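Local coordinates for fucoxanthin chlorophyll a/c-binding protein Lhcq3 (Chaetoceros gracilis, PDB 6L4U), which binds chlorophyll a, chlorophyll c and carotenoids within a three-helix membrane antenna that probably gathers light and passes the energy on to a photosystem, at residues G79-G84 and M183-A188; M131-K136 and T148-A153. All coordinates share one frame; numbering follows the deposited sequence.

Contact 1 of 2, residues G79-G84 and M183-A188; sequences GYLVQG and MSFISA. With CLA (chlorophyll a), chain B.
Phe185 brings CD2 of its ring obliquely up to the base of Tyr80, 3.8 Å from CB of Tyr80 and in similar reach of the start of the tyrosine ring. Seen from the other partner, CB of Phe185 sits over one face of the Tyr80 ring, displaced toward its rim. The ring centroids are 5.5 Å apart and the planes meet at 33°, an oblique pairing that is neither a stack nor a T-shape. The far end of the phenylalanine serves Leu81: CZ of Phe185 lies 4.0 Å from CD2 of Leu81, and the two side chains cross at about a right angle. With CG roughly anti to the backbone N (chi1 -153°), the tyrosine runs past the phenylalanine in the opposite direction. Phe204 closes on both aromatics, meeting the ring of Phe185 edge-to-face, while Leu108 and Pro107 reach Tyr80. An alanine in place of Phe185 would remove the whole ring and is likely to leave a gap facing Tyr80 and Leu81, with the tyrosine ring freer to shift. On a different side of helix 56-85, the side-chain amide of Gln83 is directed at the magnesium of a chlorophyll a, and CA of Gly79 approaches C1C of the pigment at 3.5 Å; a CB on Gly79 would run into the macrocycle. Val82 adds a methyl near the same ring. Helices 56-85 and 161-190 thus meet here through apolar carbon, without directional bonds, while another side of helix 56-85 meets the chlorophyll through Gly79, Val82 and the Gln83 side chain.

Contact 2 of 2, residues M131-K136 and T148-A153; sequences MITESK and TMVFPA. With CLA (chlorophyll a), chain C.
The backbones run closest where Thr133 faces Thr148, CA to CA 7.0 Å, as the last turn of helix 116-134 meets an irregular loop. Val150 carries most of the side-chain packing, dividing its two methyls between neighbours: CG1 touches CD1 of Ile132 at 3.7 Å, and CG2 meets CG2 of Thr133 at 3.8 Å. The valine has CG1 opposite its backbone N (chi1 170°), which spreads the branches across both residues. Thr133 offers its methyl rather than its hydroxyl; OG1 turns back to a weak hydrogen bond with the carbonyl of Ala129. The same CG2 of Thr133 lies 3.8 Å from CED, the methoxy carbon of a chlorophyll a ester, so one methyl touches both loop and pigment. Val150 also joins the pigment through its backbone: its N donates to O1D, the carbonyl oxygen of that ester, at 3.0 Å, with an N-H...O angle of 156°. One residue later, the carbonyl O of Phe151 binds magnesium at 2.2 Å, and the Phe151 ring lies obliquely near C2B of the macrocycle. A cis peptide precedes Pro152, whose CD is 3.3 Å from pigment nitrogen NC. Glu134, next along the chain from Thr133, ligates the magnesium of a chlorophyll c1 through OE2, and its OE1 is hydrogen-bonded to Tyr140 and His139. Axial ligation by a main-chain carbonyl and a backbone amide bond to the pigment's ester mark a chlorophyll site in which the loop supplies the axial ligand and helix 116-134 adds packing and a hydrogen bond with Thr125, in a light-harvesting protein of the chlorophyll a/b-binding family.

Contacts 1 and 2 lie on opposite sides of the chain's centre, their own centres 28 Å apart and their nearest atoms about 18 Å, so neither touches the other. Contact 1 joins helices 56-85 and 161-190 near the ends of both, whereas contact 2 ties the end of helix 116-134 to the loop leading into helix 161-190. Along the chain, both segments of contact 2 fall between 79-84 and 183-188. Contact 1 therefore spans 98 intervening residues, and contact 2 closes a loop with 11 residues between its segments. Chlorophylls are thus held both beside the packed helices and against the loop before helix 161-190, consistent with a multi-pigment antenna.

Contact 1 of 2, residues G79-G84 and M183-A188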
loop_
_atom_site.group_PDB
_atom_site.type_symbol
_atom_site.label_atom_id
_atom_site.label_comp_id
_atom_site.label_asym_id
_atom_site.label_seq_id
_atom_site.Cartn_x
_atom_site.Cartn_y
_atom_site.Cartn_z
ATOM N N GLY X 79 21.023 15.435 84.748
ATOM C CA GLY X 79 22.105 15.046 83.861
ATOM C C GLY X 79 23.085 16.166 83.583
ATOM O O GLY X 79 24.261 15.913 83.319
ATOM N N TYR X 80 22.627 17.415 83.655
ATOM C CA TYR X 80 23.552 18.535 83.564
ATOM C C TYR X 80 24.270 18.779 84.882
ATOM O O TYR X 80 25.438 19.180 84.879
ATOM C CB TYR X 80 22.815 19.799 83.129
ATOM C CG TYR X 80 23.696 20.791 82.410
ATOM C CD1 TYR X 80 23.864 20.727 81.033
ATOM C CD2 TYR X 80 24.364 21.787 83.107
ATOM C CE1 TYR X 80 24.673 21.632 80.370
ATOM C CE2 TYR X 80 25.174 22.695 82.454
ATOM C CZ TYR X 80 25.323 22.612 81.087
ATOM O OH TYR X 80 26.128 23.513 80.435
ATOM N N LEU X 81 23.596 18.548 86.009
ATOM C CA LEU X 81 24.216 18.767 87.311
ATOM C C LEU X 81 25.230 17.681 87.642
ATOM O O LEU X 81 26.247 17.954 88.287
ATOM C CB LEU X 81 23.143 18.836 88.395
ATOM C CG LEU X 81 22.352 20.143 88.461
ATOM C CD1 LEU X 81 21.337 20.091 89.585
ATOM C CD2 LEU X 81 23.275 21.331 88.617
ATOM N N VAL X 82 24.974 16.450 87.203
ATOM C CA VAL X 82 25.878 15.348 87.509
ATOM C C VAL X 82 27.094 15.386 86.592
ATOM O O VAL X 82 28.240 15.321 87.048
ATOM C CB VAL X 82 25.128 14.008 87.415
ATOM C CG1 VAL X 82 26.090 12.846 87.288
ATOM C CG2 VAL X 82 24.232 13.823 88.629
ATOM N N GLN X 83 26.865 15.513 85.283
ATOM C CA GLN X 83 27.980 15.530 84.344
ATOM C C GLN X 83 28.721 16.858 84.373
ATOM O O GLN X 83 29.879 16.928 83.947
ATOM C CB GLN X 83 27.480 15.227 82.933
ATOM C CG GLN X 83 26.830 13.864 82.797
ATOM C CD GLN X 83 25.829 13.801 81.661
ATOM O OE1 GLN X 83 24.687 13.389 81.850
ATOM N NE2 GLN X 83 26.254 14.210 80.476
ATOM N N GLY X 84 28.079 17.918 84.868
ATOM C CA GLY X 84 28.744 19.203 84.979
ATOM C C GLY X 84 29.741 19.277 86.113
ATOM O O GLY X 84 30.675 20.082 86.051
ATOM N N MET X 183 16.006 24.967 80.991
ATOM C CA MET X 183 15.995 26.126 80.107
ATOM C C MET X 183 16.908 27.226 80.627
ATOM O O MET X 183 17.403 28.040 79.841
ATOM C CB MET X 183 14.572 26.655 79.931
ATOM C CG MET X 183 13.712 25.854 78.963
ATOM S SD MET X 183 14.612 25.205 77.542
ATOM C CE MET X 183 14.787 26.679 76.542
ATOM N N SER X 184 17.145 27.268 81.940
ATOM C CA SER X 184 18.131 28.196 82.478
ATOM C C SER X 184 19.548 27.718 82.214
ATOM O O SER X 184 20.450 28.541 82.032
ATOM C CB SER X 184 17.921 28.383 83.977
ATOM O OG SER X 184 18.509 27.320 84.702
ATOM N N PHE X 185 19.762 26.403 82.183
ATOM C CA PHE X 185 21.110 25.867 82.019
ATOM C C PHE X 185 21.606 26.053 80.595
ATOM O O PHE X 185 22.793 26.316 80.376
ATOM C CB PHE X 185 21.149 24.381 82.386
ATOM C CG PHE X 185 20.978 24.088 83.858
ATOM C CD1 PHE X 185 20.977 25.095 84.813
ATOM C CD2 PHE X 185 20.817 22.782 84.280
ATOM C CE1 PHE X 185 20.816 24.802 86.151
ATOM C CE2 PHE X 185 20.659 22.487 85.615
ATOM C CZ PHE X 185 20.655 23.495 86.551
ATOM N N ILE X 186 20.709 25.913 79.617
ATOM C CA ILE X 186 21.064 26.155 78.224
ATOM C C ILE X 186 21.242 27.647 77.980
ATOM O O ILE X 186 22.135 28.062 77.231
ATOM C CB ILE X 186 19.987 25.544 77.310
ATOM C CG1 ILE X 186 19.839 24.054 77.599
ATOM C CG2 ILE X 186 20.340 25.722 75.845
ATOM C CD1 ILE X 186 18.581 23.458 77.027
ATOM N N SER X 187 20.418 28.475 78.625
ATOM C CA SER X 187 20.531 29.921 78.463
ATOM C C SER X 187 21.793 30.456 79.125
ATOM O O SER X 187 22.382 31.433 78.652
ATOM C CB SER X 187 19.295 30.605 79.039
ATOM O OG SER X 187 19.390 32.009 78.912
ATOM N N ALA X 188 22.222 29.829 80.221
ATOM C CA ALA X 188 23.474 30.225 80.853
ATOM C C ALA X 188 24.679 29.739 80.063
ATOM O O ALA X 188 25.735 30.380 80.092
ATOM C CB ALA X 188 23.538 29.692 82.281
HETATM MG MG CLA B . 23.801 11.409 81.635
HETATM C CHA CLA B . 26.915 10.112 80.960
HETATM C CHB CLA B . 23.378 11.872 78.312
HETATM C CHC CLA B . 20.560 12.078 82.279
HETATM C CHD CLA B . 24.300 10.493 85.183
HETATM N NA CLA B . 24.912 11.022 79.931
HETATM C C1A CLA B . 26.111 10.607 79.797
HETATM C C2A CLA B . 26.646 10.541 78.392
HETATM C C3A CLA B . 25.532 11.174 77.605
HETATM C C4A CLA B . 24.543 11.372 78.700
HETATM C CMA CLA B . 25.996 12.518 77.067
HETATM C CAA CLA B . 26.410 9.186 77.705
HETATM C CBA CLA B . 26.639 7.818 78.345
HETATM C CGA CLA B . 25.595 7.336 79.334
HETATM O O1A CLA B . 25.757 6.260 79.879
HETATM O O2A CLA B . 24.402 8.081 79.698
HETATM N NB CLA B . 22.211 11.889 80.456
HETATM C C1B CLA B . 22.211 12.136 79.151
HETATM C C2B CLA B . 20.926 12.612 78.581
HETATM C C3B CLA B . 20.087 12.661 79.801
HETATM C C4B CLA B . 20.990 12.196 80.881
HETATM C CMB CLA B . 20.597 12.964 77.155
HETATM C CAB CLA B . 18.676 13.067 79.974
HETATM C CBB CLA B . 18.233 14.222 79.532
HETATM N NC CLA B . 22.693 11.296 83.365
HETATM C C1C CLA B . 21.389 11.618 83.405
HETATM C C2C CLA B . 20.759 11.481 84.740
HETATM C C3C CLA B . 21.870 11.017 85.589
HETATM C C4C CLA B . 23.004 10.944 84.638
HETATM C CMC CLA B . 19.336 11.755 85.134
HETATM C CAC CLA B . 21.856 10.692 87.059
HETATM C CBC CLA B . 21.501 9.226 87.140
HETATM N ND CLA B . 25.169 10.519 82.850
HETATM C C1D CLA B . 25.376 10.213 84.235
HETATM C C2D CLA B . 26.699 9.628 84.574
HETATM C C3D CLA B . 27.312 9.600 83.219
HETATM C C4D CLA B . 26.382 10.109 82.329
HETATM C CMD CLA B . 27.396 9.149 85.815
HETATM C CAD CLA B . 28.514 9.229 82.434
HETATM O OBD CLA B . 29.594 8.727 82.896
HETATM C CBD CLA B . 28.296 9.570 81.018
HETATM C CGD CLA B . 29.273 10.654 80.697
HETATM O O1D CLA B . 30.133 10.474 79.858
HETATM O O2D CLA B . 29.201 11.934 81.373
HETATM C CED CLA B . 29.865 13.054 80.797
HETATM C C1 CLA B . 23.926 7.906 81.031
HETATM C C2 CLA B . 22.460 7.560 81.097
HETATM C C3 CLA B . 21.822 7.440 82.274
HETATM C C4 CLA B . 22.544 7.623 83.575
HETATM C C5 CLA B . 20.358 7.092 82.312
HETATM C C6 CLA B . 19.445 8.304 82.187
HETATM C C7 CLA B . 18.228 8.162 83.092
HETATM C C8 CLA B . 17.413 6.910 82.779
HETATM C C9 CLA B . 16.758 7.015 81.408
HETATM C C10 CLA B . 16.343 6.716 83.845
HETATM C C11 CLA B . 16.569 5.472 84.701
HETATM C C12 CLA B . 17.753 5.589 85.664
HETATM C C13 CLA B . 17.444 6.205 87.037
HETATM C C14 CLA B . 16.001 5.995 87.493
HETATM C C15 CLA B . 17.809 7.688 87.067
HETATM C C16 CLA B . 18.141 8.159 88.478
HETATM C C17 CLA B . 17.771 9.623 88.685
HETATM C C18 CLA B . 18.124 10.104 90.092
HETATM C C19 CLA B . 19.633 10.152 90.305
HETATM C C20 CLA B . 17.458 9.245 91.161
#

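Contact 2 of 2, residues M131-K136 and T148-A153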
loop_
_atom_site.group_PDB
_atom_site.type_symbol
_atom_site.label_atom_id
_atom_site.label_comp_id
_atom_site.label_asym_id
_atom_site.label_seq_id
_atom_site.Cartn_x
_atom_site.Cartn_y
_atom_site.Cartn_z
ATOM N N MET X 131 6.411 4.169 71.369
ATOM C CA MET X 131 5.406 3.386 70.655
ATOM C C MET X 131 4.539 2.573 71.608
ATOM O O MET X 131 3.352 2.373 71.334
ATOM C CB MET X 131 6.070 2.453 69.642
ATOM C CG MET X 131 6.533 3.123 68.354
ATOM S SD MET X 131 5.237 3.492 67.167
ATOM C CE MET X 131 5.140 1.946 66.278
ATOM N N ILE X 132 5.104 2.100 72.718
ATOM C CA ILE X 132 4.356 1.237 73.627
ATOM C C ILE X 132 3.343 2.040 74.435
ATOM O O ILE X 132 2.173 1.654 74.534
ATOM C CB ILE X 132 5.331 0.453 74.527
ATOM C CG1 ILE X 132 5.908 -0.728 73.751
ATOM C CG2 ILE X 132 4.656 -0.040 75.797
ATOM C CD1 ILE X 132 6.938 -1.504 74.501
ATOM N N THR X 133 3.760 3.177 74.996
ATOM C CA THR X 133 2.851 3.991 75.795
ATOM C C THR X 133 1.784 4.686 74.960
ATOM O O THR X 133 0.764 5.105 75.513
ATOM C CB THR X 133 3.630 5.028 76.598
ATOM O OG1 THR X 133 4.139 6.036 75.717
ATOM C CG2 THR X 133 4.763 4.378 77.360
ATOM N N GLU X 134 1.988 4.816 73.654
ATOM C CA GLU X 134 0.928 5.298 72.783
ATOM C C GLU X 134 -0.074 4.212 72.436
ATOM O O GLU X 134 -1.260 4.506 72.262
ATOM C CB GLU X 134 1.518 5.858 71.494
ATOM C CG GLU X 134 2.067 7.246 71.620
ATOM C CD GLU X 134 0.994 8.292 71.733
ATOM O OE1 GLU X 134 0.875 8.895 72.814
ATOM O OE2 GLU X 134 0.268 8.513 70.747
ATOM N N SER X 135 0.377 2.963 72.353
ATOM C CA SER X 135 -0.445 1.844 71.909
ATOM C C SER X 135 -1.145 1.126 73.055
ATOM O O SER X 135 -1.430 -0.071 72.946
ATOM C CB SER X 135 0.408 0.865 71.108
ATOM O OG SER X 135 1.417 0.304 71.923
ATOM N N LYS X 136 -1.421 1.822 74.152
ATOM C CA LYS X 136 -2.280 1.287 75.191
ATOM C C LYS X 136 -3.714 1.199 74.668
ATOM O O LYS X 136 -4.074 1.914 73.730
ATOM C CB LYS X 136 -2.187 2.167 76.436
ATOM C CG LYS X 136 -0.841 2.073 77.119
ATOM C CD LYS X 136 -0.535 0.645 77.514
ATOM C CE LYS X 136 0.954 0.429 77.688
ATOM N NZ LYS X 136 1.239 -0.787 78.492
ATOM N N THR X 148 3.016 4.914 81.648
ATOM C CA THR X 148 3.582 4.201 82.778
ATOM C C THR X 148 4.837 3.459 82.329
ATOM O O THR X 148 5.246 3.535 81.171
ATOM C CB THR X 148 2.552 3.248 83.381
ATOM O OG1 THR X 148 2.197 2.251 82.417
ATOM C CG2 THR X 148 1.312 4.013 83.798
ATOM N N MET X 149 5.445 2.719 83.255
ATOM C CA MET X 149 6.779 2.179 83.022
ATOM C C MET X 149 6.745 1.001 82.061
ATOM O O MET X 149 5.860 0.146 82.135
ATOM C CB MET X 149 7.425 1.775 84.344
ATOM C CG MET X 149 8.938 1.922 84.339
ATOM S SD MET X 149 9.692 1.673 85.953
ATOM C CE MET X 149 8.836 2.913 86.915
ATOM N N VAL X 150 7.719 0.968 81.155
ATOM C CA VAL X 150 7.766 -0.011 80.078
ATOM C C VAL X 150 8.699 -1.145 80.468
ATOM O O VAL X 150 8.307 -2.316 80.464
ATOM C CB VAL X 150 8.213 0.645 78.760
ATOM C CG1 VAL X 150 8.499 -0.408 77.713
ATOM C CG2 VAL X 150 7.155 1.604 78.266
ATOM N N PHE X 151 9.942 -0.811 80.783
ATOM C CA PHE X 151 10.885 -1.814 81.252
ATOM C C PHE X 151 11.756 -1.229 82.351
ATOM O O PHE X 151 12.564 -0.329 82.091
ATOM C CB PHE X 151 11.758 -2.335 80.116
ATOM C CG PHE X 151 12.390 -3.656 80.413
ATOM C CD1 PHE X 151 11.641 -4.819 80.362
ATOM C CD2 PHE X 151 13.723 -3.734 80.772
ATOM C CE1 PHE X 151 12.216 -6.041 80.643
ATOM C CE2 PHE X 151 14.306 -4.951 81.055
ATOM C CZ PHE X 151 13.553 -6.106 80.990
ATOM N N PRO X 152 11.641 -1.720 83.590
ATOM C CA PRO X 152 10.827 -2.832 84.086
ATOM C C PRO X 152 9.365 -2.427 84.328
ATOM O O PRO X 152 9.093 -1.348 84.840
ATOM C CB PRO X 152 11.543 -3.211 85.383
ATOM C CG PRO X 152 12.132 -1.931 85.854
ATOM C CD PRO X 152 12.384 -1.064 84.673
ATOM N N ALA X 153 8.428 -3.286 83.927
ATOM C CA ALA X 153 7.011 -2.918 83.881
ATOM C C ALA X 153 6.326 -3.215 85.217
ATOM O O ALA X 153 5.460 -4.082 85.332
ATOM C CB ALA X 153 6.314 -3.641 82.738
HETATM MG MG CLA C . 14.099 1.195 82.311
HETATM C CHA CLA C . 12.060 3.803 81.319
HETATM C CHB CLA C . 14.465 0.337 79.068
HETATM C CHC CLA C . 16.499 -0.968 83.312
HETATM C CHD CLA C . 13.867 2.479 85.773
HETATM N NA CLA C . 13.427 1.952 80.499
HETATM C C1A CLA C . 12.605 2.901 80.242
HETATM C C2A CLA C . 12.231 3.071 78.784
HETATM C C3A CLA C . 12.981 1.933 78.120
HETATM C C4A CLA C . 13.666 1.372 79.318
HETATM C CMA CLA C . 12.015 0.905 77.548
HETATM C CAA CLA C . 12.797 4.336 78.107
HETATM C CBA CLA C . 13.963 5.077 78.772
HETATM C CGA CLA C . 15.298 4.477 78.413
HETATM O O1A CLA C . 15.516 4.098 77.275
HETATM O O2A CLA C . 16.339 4.341 79.415
HETATM N NB CLA C . 15.313 -0.111 81.322
HETATM C C1B CLA C . 15.288 -0.409 80.027
HETATM C C2B CLA C . 16.191 -1.513 79.610
HETATM C C3B CLA C . 16.804 -1.893 80.902
HETATM C C4B CLA C . 16.178 -0.962 81.880
HETATM C CMB CLA C . 16.420 -2.096 78.244
HETATM C CAB CLA C . 17.798 -2.963 81.168
HETATM C CBB CLA C . 17.560 -3.951 82.011
HETATM N NC CLA C . 15.009 0.884 84.135
HETATM C C1C CLA C . 15.907 -0.096 84.336
HETATM C C2C CLA C . 16.330 -0.283 85.744
HETATM C C3C CLA C . 15.550 0.738 86.459
HETATM C C4C CLA C . 14.776 1.387 85.373
HETATM C CMC CLA C . 17.314 -1.265 86.313
HETATM C CAC CLA C . 15.534 1.043 87.934
HETATM C CBC CLA C . 14.443 0.158 88.491
HETATM N ND CLA C . 13.263 2.722 83.365
HETATM C C1D CLA C . 13.137 3.176 84.719
HETATM C C2D CLA C . 12.253 4.347 84.930
HETATM C C3D CLA C . 11.825 4.585 83.525
HETATM C C4D CLA C . 12.446 3.637 82.728
HETATM C CMD CLA C . 11.803 5.172 86.103
HETATM C CAD CLA C . 11.010 5.450 82.642
HETATM O OBD CLA C . 10.293 6.440 83.026
HETATM C CBD CLA C . 11.139 4.972 81.251
HETATM C CGD CLA C . 9.780 4.578 80.769
HETATM O O1D CLA C . 9.375 3.439 80.879
HETATM O O2D CLA C . 8.937 5.576 80.144
HETATM C CED CLA C . 7.629 5.221 79.724
HETATM C C1 CLA C . 16.730 3.053 79.884
HETATM C C2 CLA C . 17.290 3.210 81.277
HETATM C C3 CLA C . 18.588 2.987 81.530
HETATM C C4 CLA C . 19.536 2.567 80.445
HETATM C C5 CLA C . 19.114 3.172 82.927
HETATM C C6 CLA C . 18.522 2.217 83.956
HETATM C C7 CLA C . 19.494 1.101 84.329
HETATM C C8 CLA C . 20.851 1.633 84.781
HETATM C C9 CLA C . 21.873 0.503 84.865
HETATM C C10 CLA C . 20.727 2.356 86.119
HETATM C C11 CLA C . 21.228 3.788 85.982
HETATM C C12 CLA C . 22.395 4.066 86.921
HETATM C C13 CLA C . 22.240 5.423 87.597
HETATM C C14 CLA C . 23.426 5.730 88.507
HETATM C C15 CLA C . 20.912 5.481 88.349
HETATM C C16 CLA C . 20.898 4.715 89.668
HETATM C C17 CLA C . 19.485 4.706 90.238
HETATM C C18 CLA C . 19.456 4.951 91.744
HETATM C C19 CLA C . 20.204 6.227 92.119
HETATM C C20 CLA C . 19.993 3.751 92.516
#